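Local coordinates for protein diaminopimelate decarboxylase (PDB 4XG1) that probably catalyses the pyridoxal-phosphate-dependent decarboxylation of meso-diaminopimelate to L-lysine, the last step of lysine biosynthesis, as a homodimer, at residues D310-R313 with P314-S318; G374-G377 with S378-S381. All blocks are in the same frame, centred on the assembly; numbering follows the deposited sequence.

Interaction 1. Residues D310-R313 with P314-S318; sequences DLIR and PALYS. With LLP ((2S)-2-amino-6-[[3-hydroxy-2-methyl-5-(phosphonooxymethyl)pyridin-4-yl]methylideneamino]hexanoic acid), chain T.
Arg313 and Tyr317 stand one helical turn apart and reach the amino acid end of the LLP adduct together. Backbone bonds hold the turn. Leu316 N donates to Ile312 O and Tyr317 N to Arg313 O, each across 2.8 Å. A water extends the pattern backwards, giving a hydrogen to Leu311 O and taking one from Ala315 N.

Apolar contacts join the loop to the first residues of the helix. The branch carbon CG of Leu311 lies 3.9 Å from CD of Pro314, the two side chains crossing at about a right angle. Ile312 CG1 comes within 4.1 Å of Leu316 CB; Ile312 also packs on its own counterpart in the second subunit. Leu316 CG sits over the centre of one face of the Tyr317 ring.

This short helix, 313-317, follows strand 300-304 of the beta domain, which class-II decarboxylases carry beside the TIM barrel, and here it lies at the dimer interface. That Arg313 and Tyr317 hold both groups of the ligand's alpha carbon is consistent with their predicted substrate-binding role.

The side-chain hydrogen bonds go to the ligand. A bend at chi3 (53°) in the Arg313 chain sets the guanidinium edge-on to the carboxylate, whose carbon lies in its plane. NE donates to LLP O at 2.7 Å, nearly straight (169°), and NH2 donates to OXT at 2.8 Å, so two bonds fix the carboxylate's rotation. NH1 has a weak bond to Gln321, and Arg277 adds a second positive group nearby. Tyr317 OH accepts from the ligand's amino N at 2.7 Å and is also hydrogen-bonded to Glu349 of the second subunit.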
# COMPACT_ATOMS: atom_id res chain seq x y z
N ASP B 310 -1.41 -1.25 -7.78
CA ASP B 310 -0.53 -0.47 -8.66
C ASP B 310 -0.57 1.01 -8.29
O ASP B 310 0.46 1.69 -8.27
CB ASP B 310 -0.99 -0.67 -10.07
CG ASP B 310 -0.96 -2.10 -10.49
OD1 ASP B 310 0.15 -2.67 -10.60
OD2 ASP B 310 -2.04 -2.62 -10.86
N LEU B 311 -1.79 1.49 -7.95
CA LEU B 311 -2.01 2.88 -7.62
C LEU B 311 -3.05 2.99 -6.57
O LEU B 311 -4.26 2.76 -6.82
CB LEU B 311 -2.48 3.67 -8.85
CG LEU B 311 -2.83 5.14 -8.63
CD1 LEU B 311 -1.60 5.97 -8.38
CD2 LEU B 311 -3.53 5.70 -9.85
N ILE B 312 -2.64 3.38 -5.37
CA ILE B 312 -3.57 3.34 -4.23
C ILE B 312 -4.26 4.67 -3.93
O ILE B 312 -5.16 4.74 -3.09
CB ILE B 312 -2.87 2.79 -2.99
CG1 ILE B 312 -3.91 2.22 -2.00
CG2 ILE B 312 -2.05 3.87 -2.32
CD1 ILE B 312 -3.35 1.35 -0.92
N ARG B 313 -3.85 5.72 -4.60
CA ARG B 313 -4.24 7.08 -4.19
C ARG B 313 -5.76 7.25 -4.23
O ARG B 313 -6.34 7.78 -3.28
CB ARG B 313 -3.53 8.17 -4.99
CG ARG B 313 -2.03 7.99 -5.11
CD ARG B 313 -1.26 9.27 -5.41
NE ARG B 313 -1.60 10.32 -4.44
CZ ARG B 313 -2.43 11.34 -4.64
NH1 ARG B 313 -3.04 11.52 -5.80
NH2 ARG B 313 -2.62 12.22 -3.65
N PRO B 314 -6.42 6.79 -5.29
CA PRO B 314 -7.86 6.91 -5.30
C PRO B 314 -8.54 6.16 -4.17
O PRO B 314 -9.40 6.71 -3.48
CB PRO B 314 -8.25 6.32 -6.67
CG PRO B 314 -7.04 6.53 -7.52
CD PRO B 314 -5.91 6.25 -6.56
N ALA B 315 -8.15 4.92 -3.93
CA ALA B 315 -8.74 4.16 -2.81
C ALA B 315 -8.40 4.71 -1.44
O ALA B 315 -9.22 4.76 -0.56
CB ALA B 315 -8.27 2.73 -2.87
N LEU B 316 -7.19 5.18 -1.26
CA LEU B 316 -6.76 5.56 0.07
C LEU B 316 -7.17 6.99 0.42
O LEU B 316 -7.43 7.28 1.60
CB LEU B 316 -5.26 5.39 0.23
CG LEU B 316 -4.72 5.81 1.60
CD1 LEU B 316 -5.38 5.01 2.73
CD2 LEU B 316 -3.21 5.58 1.61
N TYR B 317 -7.20 7.87 -0.57
CA TYR B 317 -7.46 9.28 -0.31
C TYR B 317 -8.68 9.82 -1.05
O TYR B 317 -8.94 11.00 -0.96
CB TYR B 317 -6.27 10.10 -0.74
CG TYR B 317 -4.93 9.62 -0.24
CD1 TYR B 317 -4.56 9.80 1.08
CD2 TYR B 317 -3.99 9.11 -1.09
CE1 TYR B 317 -3.31 9.42 1.50
CE2 TYR B 317 -2.74 8.72 -0.66
CZ TYR B 317 -2.41 8.89 0.62
OH TYR B 317 -1.18 8.46 1.04
N SER B 318 -9.38 8.99 -1.82
CA SER B 318 -10.34 9.51 -2.83
C SER B 318 -9.69 10.53 -3.74
O SER B 318 -10.30 11.52 -4.09
CB SER B 318 -11.58 10.16 -2.19
OG SER B 318 -12.18 9.27 -1.25
N1 LLP T . 9.48 16.38 3.55
C2 LLP T . 8.89 15.69 4.53
C2' LLP T . 9.48 15.70 5.91
C3 LLP T . 7.67 14.92 4.19
O3 LLP T . 7.02 14.22 5.15
C4 LLP T . 7.15 14.96 2.82
C4' LLP T . 5.91 14.24 2.39
C5 LLP T . 7.90 15.76 1.83
C6 LLP T . 9.05 16.42 2.26
C5' LLP T . 7.49 15.87 0.39
OP4 LLP T . 6.24 16.41 0.23
P LLP T . 5.59 16.71 -1.21
OP1 LLP T . 5.82 15.42 -1.99
OP2 LLP T . 4.13 17.16 -0.96
OP3 LLP T . 6.23 17.99 -1.76
N LLP T . 1.07 9.50 0.08
CA LLP T . 0.52 10.91 0.01
CB LLP T . 1.64 11.94 0.07
CG LLP T . 1.95 12.54 1.43
CD LLP T . 3.42 12.53 1.75
CE LLP T . 3.69 13.33 3.04
NZ LLP T . 5.10 13.61 3.41
C LLP T . -0.17 11.09 -1.32
O LLP T . -0.14 10.23 -2.17
OXT LLP T . -0.77 12.11 -1.61
O HOH W 1 -6.72 3.18 -5.81

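Interaction 2. Residues G374-G377 with S378-S381; sequences GAYG and STMS. With LLP ((2S)-2-amino-6-[[3-hydroxy-2-methyl-5-(phosphonooxymethyl)pyridin-4-yl]methylideneamino]hexanoic acid), chain T.
Tyr376 and Met380 meet through CB and SD, 4.1 Å apart, with Gly377 making the turn between them. The phenol ring of Tyr376 lies along the lysyl part of LLP: ligand CB sits over the centre of one face, 3.5 Å above the plane. The phosphate comes to the ring's edge instead, where Tyr376 OH donates to LLP OP1 at 2.6 Å. With CG anti to the carbonyl carbon (chi1 -52°), the ring extends away from the turn into the pocket. A phenylalanine here would probably leave OP1 without this donor and the phosphate held by one bond fewer.

Gly377 O accepts from Met380 N at 3.2 Å, the i+3 bond of a 3-10 turn. This buried turn belongs to the loop between strands 367-371 and 391-396, the part of the beta domain that faces the barrel's cofactor site. Water 2 accepts from Gly377 N.

Met380 runs extended through chi2 (-169°), which carries SD to 3.5 Å from the LLP N; the bend at chi3 then turns only CE. Tyr384 of the second subunit packs on this side chain. Thr379 OG1 touches Tyr376 CA at 3.5 Å and hydrogen-bonds to the backbone O of Lys61, predicted to carry the cofactor but not linked to it here. At the turn's exit Ser378 O takes two bonds, from Ser381 N and, at 2.7 Å, from Ser381 OG.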
# COMPACT_ATOMS: atom_id res chain seq x y z
N GLY B 374 3.16 10.08 -11.11
CA GLY B 374 4.60 9.99 -10.92
C GLY B 374 5.04 10.11 -9.47
O GLY B 374 6.19 9.81 -9.15
N ALA B 375 4.15 10.59 -8.60
CA ALA B 375 4.43 10.75 -7.19
C ALA B 375 3.44 9.95 -6.37
O ALA B 375 2.25 10.00 -6.59
CB ALA B 375 4.32 12.20 -6.82
N TYR B 376 3.96 9.17 -5.43
CA TYR B 376 3.13 8.36 -4.56
C TYR B 376 2.31 7.36 -5.37
O TYR B 376 1.17 7.03 -5.00
CB TYR B 376 2.29 9.26 -3.67
CG TYR B 376 3.17 10.26 -2.98
CD1 TYR B 376 4.03 9.86 -1.95
CD2 TYR B 376 3.21 11.58 -3.36
CE1 TYR B 376 4.86 10.77 -1.32
CE2 TYR B 376 4.06 12.50 -2.73
CZ TYR B 376 4.87 12.09 -1.74
OH TYR B 376 5.71 12.94 -1.12
N GLY B 377 2.93 6.87 -6.44
CA GLY B 377 2.32 5.88 -7.32
C GLY B 377 2.96 4.53 -7.06
O GLY B 377 2.48 3.73 -6.22
N SER B 378 4.07 4.28 -7.73
CA SER B 378 4.77 3.04 -7.53
C SER B 378 5.30 2.91 -6.13
O SER B 378 5.41 1.79 -5.65
CB SER B 378 5.94 2.90 -8.47
OG SER B 378 6.78 3.98 -8.25
N THR B 379 5.62 4.01 -5.47
CA THR B 379 6.15 3.91 -4.11
C THR B 379 5.17 3.33 -3.12
O THR B 379 5.58 2.80 -2.10
CB THR B 379 6.69 5.23 -3.54
OG1 THR B 379 5.72 6.27 -3.57
CG2 THR B 379 7.88 5.63 -4.28
N MET B 380 3.88 3.45 -3.41
CA MET B 380 2.89 2.91 -2.52
C MET B 380 2.34 1.59 -3.05
O MET B 380 1.35 1.10 -2.49
CB MET B 380 1.75 3.89 -2.27
CG MET B 380 2.23 5.25 -1.83
SD MET B 380 0.91 6.29 -1.22
CE MET B 380 0.51 5.54 0.34
N SER B 381 2.93 1.03 -4.09
CA SER B 381 2.39 -0.17 -4.69
C SER B 381 2.72 -1.40 -3.92
O SER B 381 3.69 -1.45 -3.16
CB SER B 381 2.89 -0.37 -6.09
OG SER B 381 4.29 -0.62 -6.05
N1 LLP T . 9.48 16.38 3.55
C2 LLP T . 8.89 15.69 4.53
C2' LLP T . 9.48 15.70 5.91
C3 LLP T . 7.67 14.92 4.19
O3 LLP T . 7.02 14.22 5.15
C4 LLP T . 7.15 14.96 2.82
C4' LLP T . 5.91 14.24 2.39
C5 LLP T . 7.90 15.76 1.83
C6 LLP T . 9.05 16.42 2.26
C5' LLP T . 7.49 15.87 0.39
OP4 LLP T . 6.24 16.41 0.23
P LLP T . 5.59 16.71 -1.21
OP1 LLP T . 5.82 15.42 -1.99
OP2 LLP T . 4.13 17.16 -0.96
OP3 LLP T . 6.23 17.99 -1.76
N LLP T . 1.07 9.50 0.08
CA LLP T . 0.52 10.91 0.01
CB LLP T . 1.64 11.94 0.07
CG LLP T . 1.95 12.54 1.43
CD LLP T . 3.42 12.53 1.75
CE LLP T . 3.69 13.33 3.04
NZ LLP T . 5.10 13.61 3.41
C LLP T . -0.17 11.09 -1.32
O LLP T . -0.14 10.23 -2.17
OXT LLP T . -0.77 12.11 -1.61
O HOH W 2 5.80 6.93 -7.03

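From the N terminus the chain lays down strand 30-34 of the beta domain before making the TIM barrel, and returns to the beta domain at strand 284-294. Interaction 1 comes first, winding the loop after strand 300-304 into helix 313-317. Interaction 2 follows in series, neither nested nor crossed, as a tight turn between strands 367-371 and 391-396. Their centres are about 10 Å apart and they touch directly: Arg313 CD lies 3.3 Å from Tyr376 O, and Ile312 CG2 packs 3.8 Å from Met380 CB. Both border the same LLP, 310-318 at its carboxylate and amino group, 374-381 along its chain to the phosphate, and both meet the second subunit.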